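Local coordinates for protein probable glutamine synthetase (Pseudomonas aeruginosa, PDB 4HPP) that belongs to the glutamine synthetase family and holds magnesium and glutamic acid in its catalytic domain, at residues L277-T281 and L344-V349; I351-L355 and A403-L408. All coordinates share one frame; numbering follows the deposited sequence.

From the N terminus, the chain first meets residues 277-281, the last turn of helix 261-281. It then runs through the short helix 288-291 and strands 303-304, 312-315 and 330-336 before helix 342-358 returns it; interaction 1 closes this loop of 62 residues. Interaction 2 opens only afterwards, on the same helix at 351-355, and closes at 403-408 after 47 residues that include helix 391-399 and an unmodelled part, 365-381. The two loops therefore follow in series, neither nesting nor crossing. Helix 342-358 is common to both, and the contacts touch where Leu-277 CD1 lies 4.1 Å from Ala-352 CB, joining three helical parts of the catalytic domain.

Interaction 1 of 2, residues L277-T281 and L344-V349; sequences LCALT and LAMAAV
Leu-277, Leu-280 and Thr-281, on the last turn of helix 261-281, pack against the first turns of helix 342-358 with the two segments nearly antiparallel, their axes 8.9 Å apart and 159° between their directions. The backbones draw closest at Thr-281 and Ala-345, whose CA atoms are 5.1 Å apart. Ala-348 is the small residue at the middle: its CB is met by Leu-280 CD1 at 3.7 Å and by Leu-277 CD2 at 3.9 Å. The other branch of Leu-280 reaches the N-terminal end of the facing segment, where CD2 touches Leu-344 CD2 at 4.0 Å, the two side chains crossing at about a right angle. Thr-281 turns its methyl to the facing helix and its hydroxyl to strand 330-336. With chi1 at 72°, CG2 stands anti to its own carbonyl carbon and meets Val-349 CG2 at 3.9 Å, while OG1 bonds to Pro-335 O. The methyl of Ala-345 lies 3.8 Å from Leu-280 O, beside the closest approach of the backbones. Phe-333 and Met-336 of that strand also touch this helix pair, which packs in the core of the catalytic domain with the Thr-281 side chain about 11 Å from the bound glutamic acid. No hydrogen bond crosses this buried contact; cohesion probably comes mainly from the fit of methyl groups against each other and against backbone carbonyls, with the threonine hydroxyl's polar need met at the strand.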
loop_
_atom_site.group_PDB
_atom_site.type_symbol
_atom_site.label_atom_id
_atom_site.label_comp_id
_atom_site.label_asym_id
_atom_site.label_seq_id
_atom_site.Cartn_x
_atom_site.Cartn_y
_atom_site.Cartn_z
ATOM N N LEU A 277 -45.738 -18.259 24.521
ATOM C CA LEU A 277 -45.347 -17.217 23.578
ATOM C C LEU A 277 -43.840 -17.212 23.472
ATOM O O LEU A 277 -43.281 -16.732 22.469
ATOM C CB LEU A 277 -45.811 -15.855 24.012
ATOM C CG LEU A 277 -47.288 -15.533 23.934
ATOM C CD1 LEU A 277 -47.540 -14.136 24.525
ATOM C CD2 LEU A 277 -47.760 -15.670 22.511
ATOM N N CYS A 278 -43.196 -17.764 24.501
ATOM C CA CYS A 278 -41.767 -17.827 24.508
ATOM C C CYS A 278 -41.182 -18.698 23.397
ATOM O O CYS A 278 -40.091 -18.415 22.901
ATOM C CB CYS A 278 -41.266 -18.224 25.886
ATOM S SG CYS A 278 -41.580 -16.871 27.050
ATOM N N ALA A 279 -41.929 -19.718 22.995
ATOM C CA ALA A 279 -41.501 -20.622 21.953
ATOM C C ALA A 279 -41.495 -19.854 20.649
ATOM O O ALA A 279 -40.782 -20.228 19.708
ATOM C CB ALA A 279 -42.426 -21.842 21.851
ATOM N N LEU A 280 -42.290 -18.787 20.591
ATOM C CA LEU A 280 -42.437 -18.002 19.352
ATOM C C LEU A 280 -41.785 -16.611 19.446
ATOM O O LEU A 280 -41.559 -15.977 18.416
ATOM C CB LEU A 280 -43.915 -17.888 18.899
ATOM C CG LEU A 280 -44.787 -19.166 18.787
ATOM C CD1 LEU A 280 -46.189 -18.963 19.324
ATOM C CD2 LEU A 280 -44.854 -19.776 17.408
ATOM N N THR A 281 -41.469 -16.123 20.649
ATOM C CA THR A 281 -40.800 -14.805 20.764
ATOM C C THR A 281 -39.370 -14.900 21.320
ATOM O O THR A 281 -38.625 -13.910 21.302
ATOM C CB THR A 281 -41.584 -13.846 21.647
ATOM O OG1 THR A 281 -41.454 -14.292 22.997
ATOM C CG2 THR A 281 -43.077 -13.788 21.262
ATOM N N LEU A 344 -44.228 -13.557 12.787
ATOM C CA LEU A 344 -44.704 -14.655 13.612
ATOM C C LEU A 344 -44.752 -14.236 15.082
ATOM O O LEU A 344 -45.732 -14.460 15.789
ATOM C CB LEU A 344 -43.872 -15.923 13.375
ATOM C CG LEU A 344 -44.213 -17.131 14.262
ATOM C CD1 LEU A 344 -45.614 -17.603 13.903
ATOM C CD2 LEU A 344 -43.197 -18.252 14.144
ATOM N N ALA A 345 -43.706 -13.558 15.522
ATOM C CA ALA A 345 -43.634 -13.102 16.887
ATOM C C ALA A 345 -44.758 -12.141 17.197
ATOM O O ALA A 345 -45.459 -12.364 18.178
ATOM C CB ALA A 345 -42.280 -12.487 17.173
ATOM N N MET A 346 -44.953 -11.084 16.387
ATOM C CA MET A 346 -46.001 -10.091 16.685
ATOM C C MET A 346 -47.390 -10.759 16.623
ATOM O O MET A 346 -48.173 -10.620 17.558
ATOM C CB MET A 346 -45.884 -8.887 15.771
ATOM C CG MET A 346 -47.086 -7.923 15.711
ATOM S SD MET A 346 -46.547 -6.524 14.731
ATOM C CE MET A 346 -48.061 -5.531 14.567
ATOM N N ALA A 347 -47.672 -11.518 15.559
ATOM C CA ALA A 347 -48.885 -12.366 15.463
ATOM C C ALA A 347 -49.155 -13.166 16.721
ATOM O O ALA A 347 -50.264 -13.156 17.227
ATOM C CB ALA A 347 -48.809 -13.329 14.267
ATOM N N ALA A 348 -48.147 -13.878 17.217
ATOM C CA ALA A 348 -48.309 -14.692 18.433
ATOM C C ALA A 348 -48.753 -13.874 19.665
ATOM O O ALA A 348 -49.617 -14.313 20.455
ATOM C CB ALA A 348 -47.038 -15.459 18.726
ATOM N N VAL A 349 -48.210 -12.668 19.785
ATOM C CA VAL A 349 -48.480 -11.832 20.947
ATOM C C VAL A 349 -49.898 -11.272 20.841
ATOM O O VAL A 349 -50.686 -11.328 21.805
ATOM C CB VAL A 349 -47.432 -10.681 21.086
ATOM C CG1 VAL A 349 -47.870 -9.618 22.109
ATOM C CG2 VAL A 349 -46.046 -11.248 21.387
#

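Interaction 2 of 2, residues I351-L355 and A403-L408; sequences IAGRL and ALCAEL
Glu-407 and Arg-354 meet through two folded chains: the glutamate bends at chi2 (-59°), turning its carboxylate toward the facing helix, and the arginine bends at chi3 (-32°), bringing its guanidinium round from the opposite direction. Both terminal nitrogens of Arg-354 grip a single oxygen, with NH1 2.8 Å from Glu-407 OE1 and NH2 2.9 Å from that same OE1. The oxygen lies in the guanidinium plane, at the group's edge, but the two flat groups are turned 51° apart. NH1 consequently approaches OE1 from well above the carboxylate plane, whereas NH2 arrives on the anti side, closer to that plane. Neither bond is straight, as expected of an acceptor shared by two donors of one group. Beneath the salt bridge the contact is apolar. Ile-351 CG2 presses on Leu-404 CD1 at 3.4 Å, with the side chains at about a right angle, and also lies 3.8 Å from Glu-407 CG, so the aliphatic part of the glutamate rests against this methyl of the isoleucine. At the isoleucine's other branch, CD1 meets Leu-408 CD2 at 3.7 Å; Leu-408 is the last residue of the type I turn that starts at Cys-405. Leu-355 CD1 borders the other end, 4.1 Å from Ala-403 CB. Arg-354 has a second acidic partner: its NE forms a salt bridge with Glu-115 OE2 of helix 108-121, and the two carboxylates probably ease the closeness of two like charges, Arg-354 and Arg-118. His-273 of helix 261-281 touches Ala-352, Leu-355 and Ala-403, and Leu-398 of helix 391-399 packs on Leu-404, placing the contact among three neighbouring helices, 108-121, 261-281 and 391-399.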
loop_
_atom_site.group_PDB
_atom_site.type_symbol
_atom_site.label_atom_id
_atom_site.label_comp_id
_atom_site.label_asym_id
_atom_site.label_seq_id
_atom_site.Cartn_x
_atom_site.Cartn_y
_atom_site.Cartn_z
ATOM N N ILE A 351 -52.265 -12.436 19.384
ATOM C CA ILE A 351 -53.219 -13.552 19.514
ATOM C C ILE A 351 -53.616 -13.703 20.978
ATOM O O ILE A 351 -54.805 -13.568 21.320
ATOM C CB ILE A 351 -52.696 -14.908 18.936
ATOM C CG1 ILE A 351 -52.973 -15.005 17.428
ATOM C CG2 ILE A 351 -53.455 -16.073 19.540
ATOM C CD1 ILE A 351 -52.117 -16.004 16.700
ATOM N N ALA A 352 -52.616 -13.953 21.831
ATOM C CA ALA A 352 -52.873 -14.242 23.231
ATOM C C ALA A 352 -53.588 -13.070 23.872
ATOM O O ALA A 352 -54.449 -13.271 24.723
ATOM C CB ALA A 352 -51.589 -14.560 23.973
ATOM N N GLY A 353 -53.229 -11.862 23.443
ATOM C CA GLY A 353 -53.915 -10.630 23.834
ATOM C C GLY A 353 -55.366 -10.704 23.432
ATOM O O GLY A 353 -56.257 -10.481 24.269
ATOM N N ARG A 354 -55.608 -11.035 22.163
ATOM C CA ARG A 354 -56.981 -11.219 21.650
ATOM C C ARG A 354 -57.733 -12.192 22.548
ATOM O O ARG A 354 -58.779 -11.859 23.059
ATOM C CB ARG A 354 -57.009 -11.744 20.198
ATOM C CG ARG A 354 -57.980 -11.043 19.234
ATOM C CD ARG A 354 -58.440 -11.927 18.049
ATOM N NE ARG A 354 -57.477 -12.937 17.541
ATOM C CZ ARG A 354 -57.649 -14.269 17.561
ATOM N NH1 ARG A 354 -58.753 -14.776 18.071
ATOM N NH2 ARG A 354 -56.717 -15.110 17.080
ATOM N N LEU A 355 -57.190 -13.394 22.732
ATOM C CA LEU A 355 -57.760 -14.379 23.647
ATOM C C LEU A 355 -58.019 -13.806 25.056
ATOM O O LEU A 355 -58.930 -14.247 25.761
ATOM C CB LEU A 355 -56.813 -15.571 23.779
ATOM C CG LEU A 355 -56.769 -16.515 22.592
ATOM C CD1 LEU A 355 -56.013 -17.755 22.994
ATOM C CD2 LEU A 355 -58.198 -16.855 22.182
ATOM N N ALA A 403 -55.490 -23.587 23.717
ATOM C CA ALA A 403 -56.228 -22.377 23.363
ATOM C C ALA A 403 -55.447 -21.582 22.278
ATOM O O ALA A 403 -56.024 -21.168 21.251
ATOM C CB ALA A 403 -56.522 -21.534 24.587
ATOM N N LEU A 404 -54.136 -21.416 22.490
ATOM C CA LEU A 404 -53.302 -20.625 21.571
ATOM C C LEU A 404 -53.059 -21.358 20.242
ATOM O O LEU A 404 -53.322 -20.788 19.165
ATOM C CB LEU A 404 -51.991 -20.200 22.246
ATOM C CG LEU A 404 -50.971 -19.368 21.440
ATOM C CD1 LEU A 404 -51.309 -17.894 21.512
ATOM C CD2 LEU A 404 -49.573 -19.577 21.984
ATOM N N CYS A 405 -52.620 -22.619 20.335
ATOM C CA CYS A 405 -52.350 -23.451 19.187
ATOM C C CYS A 405 -53.488 -23.393 18.242
ATOM O O CYS A 405 -53.294 -23.328 17.026
ATOM C CB CYS A 405 -52.143 -24.899 19.579
ATOM S SG CYS A 405 -50.578 -25.042 20.402
ATOM N N ALA A 406 -54.686 -23.416 18.784
ATOM C CA ALA A 406 -55.853 -23.460 17.940
ATOM C C ALA A 406 -55.968 -22.217 17.048
ATOM O O ALA A 406 -56.627 -22.284 16.021
ATOM C CB ALA A 406 -57.112 -23.639 18.778
ATOM N N GLU A 407 -55.355 -21.085 17.416
ATOM C CA GLU A 407 -55.489 -19.883 16.558
ATOM C C GLU A 407 -54.453 -19.908 15.417
ATOM O O GLU A 407 -54.535 -19.140 14.431
ATOM C CB GLU A 407 -55.353 -18.581 17.349
ATOM C CG GLU A 407 -56.266 -18.367 18.531
ATOM C CD GLU A 407 -57.737 -18.404 18.214
ATOM O OE1 GLU A 407 -58.288 -17.506 17.484
ATOM O OE2 GLU A 407 -58.338 -19.350 18.770
ATOM N N LEU A 408 -53.481 -20.800 15.559
ATOM C CA LEU A 408 -52.435 -20.919 14.556
ATOM C C LEU A 408 -52.968 -21.865 13.517
ATOM O O LEU A 408 -53.613 -22.846 13.882
ATOM C CB LEU A 408 -51.146 -21.446 15.185
ATOM C CG LEU A 408 -50.535 -20.606 16.321
ATOM C CD1 LEU A 408 -49.239 -21.221 16.842
ATOM C CD2 LEU A 408 -50.315 -19.150 15.906
#